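Long-range contacts in uncharacterized protein (Actinomyces odontolyticus, PDB 4MJG), which is of unknown function, a DUF4853-family protein that is probably exported as a lipoprotein and is built around an antiparallel beta sheet: residues 7-12 / 110-115; 16-21 / 135-140. One frame throughout, in Å; residues are numbered along the deposited sequence.

Contact 1: 7-12 / 110-115; sequences AEFVPF and QLIDNY
Phe9 and Val10 meet residues 112-115 through one backbone bond and two apolar contacts, Phe9 on Ile112 and Val10 on Tyr115. Val10 N donates to Asn114 O over 2.9 Å, with an N-H...O angle of 164°. The same oxygen is approached by Phe9 CA at 3.4 Å, a weak CA-H...O contact beside the hydrogen bond.

The ring of Phe9 reaches back toward the strand and crosses the side chain of Ile112 obliquely, CE1 lying 3.7 Å from Ile112 CG2 with CZ almost as near. CG lies beside the backbone N (chi1 -66°), anti to the carbonyl carbon, and from there the ring extends to Ile112. A flat aromatic suits this place: CE1 and CZ reach the CG2 methyl of Ile112 while CD1 and CE1 pass the carbonyl oxygens of Asp113 and Asn114. Val10 and Tyr115 run side by side in the same direction, Val10 CB 3.9 Å from Tyr115 CD1, and the compact beta-branched residue keeps both its methyls close to the phenol ring.

Behind this first shell, Asp113 shapes the turn. Its OD1 accepts from Tyr115 N at 2.9 Å, an Asx turn, and also from Gly117 N, so two amides grip one carboxylate oxygen. Tyr115 OH bonds to Val16 N, and an alanine here would probably leave that amide without its phenol partner and open a gap beside Val10. Val10 O is in turn bonded to Arg15 NE.

Strand 107-113, which carries Ile112, runs between strands 92-97 and 118-123 of the antiparallel sheet, while segment 7-12 comes from the loop before helix 18-24 and lies against Ile112 and the turn that follows.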
loop_
_atom_site.group_PDB
_atom_site.type_symbol
_atom_site.label_atom_id
_atom_site.label_comp_id
_atom_site.label_asym_id
_atom_site.label_seq_id
_atom_site.Cartn_x
_atom_site.Cartn_y
_atom_site.Cartn_z
ATOM N N ALA A 7 -10.475 -17.824 -3.295
ATOM C CA ALA A 7 -11.213 -19.111 -3.100
ATOM C C ALA A 7 -10.959 -19.699 -1.709
ATOM O O ALA A 7 -11.904 -20.024 -0.983
ATOM C CB ALA A 7 -10.831 -20.115 -4.180
ATOM N N GLU A 8 -9.682 -19.836 -1.352
ATOM C CA GLU A 8 -9.275 -20.301 -0.020
ATOM C C GLU A 8 -8.702 -19.147 0.820
ATOM O O GLU A 8 -7.699 -19.307 1.525
ATOM C CB GLU A 8 -8.266 -21.460 -0.127
ATOM C CG GLU A 8 -8.886 -22.852 -0.072
ATOM C CD GLU A 8 -9.720 -23.206 -1.294
ATOM O OE1 GLU A 8 -9.617 -22.519 -2.332
ATOM O OE2 GLU A 8 -10.482 -24.191 -1.215
ATOM N N PHE A 9 -9.350 -17.984 0.742
ATOM C CA PHE A 9 -9.003 -16.857 1.601
ATOM C C PHE A 9 -9.521 -17.119 3.008
ATOM O O PHE A 9 -10.602 -17.685 3.175
ATOM C CB PHE A 9 -9.612 -15.545 1.086
ATOM C CG PHE A 9 -9.058 -15.078 -0.234
ATOM C CD1 PHE A 9 -7.687 -15.093 -0.487
ATOM C CD2 PHE A 9 -9.910 -14.583 -1.217
ATOM C CE1 PHE A 9 -7.188 -14.650 -1.699
ATOM C CE2 PHE A 9 -9.413 -14.135 -2.430
ATOM C CZ PHE A 9 -8.051 -14.169 -2.670
ATOM N N VAL A 10 -8.750 -16.690 4.010
ATOM C CA VAL A 10 -9.155 -16.783 5.415
ATOM C C VAL A 10 -10.498 -16.069 5.592
ATOM O O VAL A 10 -10.623 -14.895 5.243
ATOM C CB VAL A 10 -8.104 -16.144 6.357
ATOM C CG1 VAL A 10 -8.615 -16.098 7.794
ATOM C CG2 VAL A 10 -6.782 -16.897 6.288
ATOM N N PRO A 11 -11.512 -16.776 6.122
ATOM C CA PRO A 11 -12.833 -16.158 6.236
ATOM C C PRO A 11 -12.873 -15.016 7.252
ATOM O O PRO A 11 -12.048 -14.964 8.169
ATOM C CB PRO A 11 -13.730 -17.319 6.678
ATOM C CG PRO A 11 -12.811 -18.261 7.368
ATOM C CD PRO A 11 -11.500 -18.153 6.646
ATOM N N PHE A 12 -13.849 -14.127 7.077
ATOM C CA PHE A 12 -13.944 -12.866 7.815
ATOM C C PHE A 12 -13.808 -12.990 9.340
ATOM O O PHE A 12 -13.003 -12.280 9.941
ATOM C CB PHE A 12 -15.255 -12.157 7.450
ATOM C CG PHE A 12 -15.462 -10.853 8.163
ATOM C CD1 PHE A 12 -14.793 -9.711 7.749
ATOM C CD2 PHE A 12 -16.334 -10.764 9.236
ATOM C CE1 PHE A 12 -14.984 -8.503 8.398
ATOM C CE2 PHE A 12 -16.530 -9.560 9.889
ATOM C CZ PHE A 12 -15.852 -8.429 9.472
ATOM N N GLN A 110 -0.820 -6.629 -8.796
ATOM C CA GLN A 110 -1.395 -6.785 -7.475
ATOM C C GLN A 110 -0.695 -7.902 -6.723
ATOM O O GLN A 110 -0.318 -8.919 -7.310
ATOM C CB GLN A 110 -2.885 -7.108 -7.578
ATOM C CG GLN A 110 -3.729 -6.007 -8.195
ATOM C CD GLN A 110 -3.681 -6.017 -9.703
ATOM O OE1 GLN A 110 -3.963 -7.044 -10.336
ATOM N NE2 GLN A 110 -3.332 -4.872 -10.294
ATOM N N LEU A 111 -0.551 -7.706 -5.417
ATOM C CA LEU A 111 0.000 -8.705 -4.515
ATOM C C LEU A 111 -1.117 -9.090 -3.554
ATOM O O LEU A 111 -1.561 -8.257 -2.760
ATOM C CB LEU A 111 1.186 -8.105 -3.763
ATOM C CG LEU A 111 2.506 -8.866 -3.777
ATOM C CD1 LEU A 111 2.945 -9.190 -5.196
ATOM C CD2 LEU A 111 3.566 -8.040 -3.066
ATOM N N ILE A 112 -1.602 -10.327 -3.654
ATOM C CA ILE A 112 -2.780 -10.759 -2.897
ATOM C C ILE A 112 -2.368 -11.494 -1.627
ATOM O O ILE A 112 -1.618 -12.467 -1.690
ATOM C CB ILE A 112 -3.694 -11.688 -3.737
ATOM C CG1 ILE A 112 -3.993 -11.082 -5.118
ATOM C CG2 ILE A 112 -4.996 -11.977 -3.001
ATOM C CD1 ILE A 112 -4.686 -9.734 -5.083
ATOM N N ASP A 113 -2.867 -11.032 -0.481
ATOM C CA ASP A 113 -2.592 -11.691 0.804
ATOM C C ASP A 113 -3.637 -12.765 1.102
ATOM O O ASP A 113 -4.663 -12.863 0.421
ATOM C CB ASP A 113 -2.504 -10.674 1.958
ATOM C CG ASP A 113 -3.804 -9.899 2.181
ATOM O OD1 ASP A 113 -4.890 -10.515 2.142
ATOM O OD2 ASP A 113 -3.739 -8.667 2.411
ATOM N N ASN A 114 -3.368 -13.562 2.130
ATOM C CA ASN A 114 -4.231 -14.700 2.484
ATOM C C ASN A 114 -5.625 -14.307 2.990
ATOM O O ASN A 114 -6.492 -15.168 3.142
ATOM C CB ASN A 114 -3.534 -15.642 3.487
ATOM C CG ASN A 114 -2.683 -14.901 4.508
ATOM O OD1 ASN A 114 -1.977 -13.941 4.172
ATOM N ND2 ASN A 114 -2.731 -15.353 5.757
ATOM N N TYR A 115 -5.835 -13.013 3.239
ATOM C CA TYR A 115 -7.151 -12.480 3.615
ATOM C C TYR A 115 -7.974 -12.050 2.399
ATOM O O TYR A 115 -9.151 -11.718 2.529
ATOM C CB TYR A 115 -6.988 -11.272 4.544
ATOM C CG TYR A 115 -6.627 -11.582 5.980
ATOM C CD1 TYR A 115 -6.085 -12.812 6.352
ATOM C CD2 TYR A 115 -6.814 -10.623 6.972
ATOM C CE1 TYR A 115 -5.760 -13.077 7.675
ATOM C CE2 TYR A 115 -6.487 -10.879 8.293
ATOM C CZ TYR A 115 -5.962 -12.107 8.640
ATOM O OH TYR A 115 -5.645 -12.358 9.950
#

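Contact 2: 16-21 / 135-140; sequences VSIEEY and ACLPTN. With SO4 (sulfate ion), chain C.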
loop_
_atom_site.group_PDB
_atom_site.type_symbol
_atom_site.label_atom_id
_atom_site.label_comp_id
_atom_site.label_asym_id
_atom_site.label_seq_id
_atom_site.Cartn_x
_atom_site.Cartn_y
_atom_site.Cartn_z
ATOM N N VAL A 16 -7.676 -11.189 11.881
ATOM C CA VAL A 16 -7.324 -10.301 12.993
ATOM C C VAL A 16 -8.160 -9.029 12.925
ATOM O O VAL A 16 -8.692 -8.683 11.869
ATOM C CB VAL A 16 -5.823 -9.915 13.013
ATOM C CG1 VAL A 16 -4.948 -11.150 13.175
ATOM C CG2 VAL A 16 -5.420 -9.127 11.769
ATOM N N SER A 17 -8.264 -8.329 14.048
ATOM C CA SER A 17 -9.065 -7.112 14.113
ATOM C C SER A 17 -8.387 -5.982 13.348
ATOM O O SER A 17 -7.167 -5.976 13.175
ATOM C CB SER A 17 -9.296 -6.680 15.562
ATOM O OG SER A 17 -8.132 -6.079 16.099
ATOM N N ILE A 18 -9.196 -5.030 12.897
ATOM C CA ILE A 18 -8.699 -3.832 12.221
ATOM C C ILE A 18 -7.544 -3.173 12.981
ATOM O O ILE A 18 -6.555 -2.761 12.375
ATOM C CB ILE A 18 -9.843 -2.809 11.982
ATOM C CG1 ILE A 18 -9.338 -1.571 11.228
ATOM C CG2 ILE A 18 -10.513 -2.397 13.289
ATOM C CD1 ILE A 18 -8.844 -1.858 9.827
ATOM N N GLU A 19 -7.666 -3.101 14.304
ATOM C CA GLU A 19 -6.652 -2.462 15.141
ATOM C C GLU A 19 -5.353 -3.264 15.172
ATOM O O GLU A 19 -4.265 -2.685 15.165
ATOM C CB GLU A 19 -7.188 -2.273 16.560
ATOM C CG GLU A 19 -8.364 -1.308 16.650
ATOM C CD GLU A 19 -9.495 -1.841 17.513
ATOM O OE1 GLU A 19 -10.097 -2.878 17.139
ATOM O OE2 GLU A 19 -9.783 -1.217 18.560
ATOM N N GLU A 20 -5.474 -4.590 15.212
ATOM C CA GLU A 20 -4.314 -5.480 15.173
ATOM C C GLU A 20 -3.613 -5.371 13.828
ATOM O O GLU A 20 -2.381 -5.423 13.753
ATOM C CB GLU A 20 -4.752 -6.930 15.418
ATOM C CG GLU A 20 -3.639 -7.978 15.377
ATOM C CD GLU A 20 -2.755 -7.982 16.612
ATOM O OE1 GLU A 20 -2.922 -7.115 17.493
ATOM O OE2 GLU A 20 -1.877 -8.869 16.698
ATOM N N TYR A 21 -4.407 -5.221 12.771
ATOM C CA TYR A 21 -3.880 -5.126 11.415
ATOM C C TYR A 21 -3.121 -3.820 11.218
ATOM O O TYR A 21 -2.009 -3.807 10.676
ATOM C CB TYR A 21 -5.018 -5.216 10.411
ATOM C CG TYR A 21 -4.584 -5.500 8.994
ATOM C CD1 TYR A 21 -4.282 -4.468 8.112
ATOM C CD2 TYR A 21 -4.513 -6.804 8.523
ATOM C CE1 TYR A 21 -3.906 -4.730 6.802
ATOM C CE2 TYR A 21 -4.141 -7.078 7.216
ATOM C CZ TYR A 21 -3.836 -6.044 6.359
ATOM O OH TYR A 21 -3.476 -6.330 5.063
ATOM N N ALA A 135 -8.145 -6.412 3.191
ATOM C CA ALA A 135 -9.443 -7.069 3.157
ATOM C C ALA A 135 -10.301 -6.457 4.245
ATOM O O ALA A 135 -9.797 -5.709 5.087
ATOM C CB ALA A 135 -9.281 -8.561 3.395
ATOM N N CYS A 136 -11.593 -6.764 4.232
ATOM C CA CYS A 136 -12.501 -6.283 5.271
ATOM C C CYS A 136 -12.183 -7.005 6.579
ATOM O O CYS A 136 -12.038 -8.223 6.594
ATOM C CB CYS A 136 -13.958 -6.515 4.873
ATOM S SG CYS A 136 -15.159 -5.550 5.823
ATOM N N LEU A 137 -12.064 -6.249 7.668
ATOM C CA LEU A 137 -11.637 -6.804 8.950
ATOM C C LEU A 137 -12.695 -6.610 10.034
ATOM O O LEU A 137 -13.350 -5.573 10.082
ATOM C CB LEU A 137 -10.325 -6.150 9.388
ATOM C CG LEU A 137 -9.175 -6.315 8.393
ATOM C CD1 LEU A 137 -8.021 -5.381 8.724
ATOM C CD2 LEU A 137 -8.703 -7.760 8.353
ATOM N N PRO A 138 -12.857 -7.609 10.920
ATOM C CA PRO A 138 -13.821 -7.490 12.005
ATOM C C PRO A 138 -13.309 -6.605 13.134
ATOM O O PRO A 138 -12.132 -6.251 13.157
ATOM C CB PRO A 138 -13.967 -8.929 12.488
ATOM C CG PRO A 138 -12.625 -9.525 12.245
ATOM C CD PRO A 138 -12.116 -8.882 10.987
ATOM N N THR A 139 -14.202 -6.249 14.052
ATOM C CA THR A 139 -13.833 -5.501 15.251
ATOM C C THR A 139 -14.939 -5.564 16.300
ATOM O O THR A 139 -16.111 -5.735 15.971
ATOM C CB THR A 139 -13.540 -4.019 14.936
ATOM O OG1 THR A 139 -13.048 -3.368 16.117
ATOM C CG2 THR A 139 -14.793 -3.301 14.428
ATOM N N ASN A 140 -14.551 -5.412 17.560
ATOM C CA ASN A 140 -15.509 -5.288 18.657
ATOM C C ASN A 140 -15.929 -3.830 18.895
ATOM O O ASN A 140 -16.714 -3.547 19.799
ATOM C CB ASN A 140 -14.932 -5.892 19.943
ATOM C CG ASN A 140 -13.690 -5.163 20.439
ATOM O OD1 ASN A 140 -13.165 -4.260 19.779
ATOM N ND2 ASN A 140 -13.208 -5.561 21.609
HETATM S S SO4 C . -13.140 -8.008 1.115
HETATM O O1 SO4 C . -12.518 -8.538 2.352
HETATM O O2 SO4 C . -12.121 -7.391 0.235
HETATM O O3 SO4 C . -13.776 -9.127 0.384
HETATM O O4 SO4 C . -14.167 -7.009 1.482
#
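Tyr21 turns its CG anti to the backbone N (chi1 -164°), and Leu137 sets its own CG beside the backbone N (chi1 -58°), from where chi2 of 167° carries CD1 on to Tyr21; the two side chains cross at about a right angle. Leu137 CD1 packs 3.4 Å from Tyr21 CB and is also near Ile18 CD1, so this branched aliphatic residue fills the space against two helix residues.

Next to this apolar patch, Ile18 N donates to Pro138 O over 3.2 Å. An amide in the first turn lacks an acceptor within its helix, and the loop carbonyl supplies one. Ser17 is the N-cap: its OG, 3.2 Å from Glu20 N, takes up another such amide. Thr139 OG1 donates to Glu19 OE1 at 3.2 Å, meeting the carboxylate from above its plane, and itself accepts from Lys141 N.

On the other side of Leu137 along the chain, Cys136 N donates to a sulfate oxygen, O1, at 2.7 Å; Arg15 and Arg64 also bind this ion, probably from the crystallisation liquor. The disulfide to Cys55 ties the loop to strand 44-55, while Ile18 and Tyr21 of helix 18-24 rest on Val65 of strand 62-73.

In the fold
Both contacts are partly buried and lie well away from the centre of the chain, with centres 14 Å apart. Each joins the N-terminal region to chain that leaves a sheet strand: contact 1 meets strand 107-113 and the turn after it, contact 2 the loop after 127-133. Contact 1 has one backbone bond and aromatic-to-aliphatic packing at a turn; contact 2 combines helix-start amides and a hydroxyl-carboxylate bond with buried Ile18, Tyr21 and Leu137, next to a disulfide. They touch directly, since Phe12 packs on Cys136 and Pro138 and Tyr115 O lies against Ala135, and their segments alternate along the sequence.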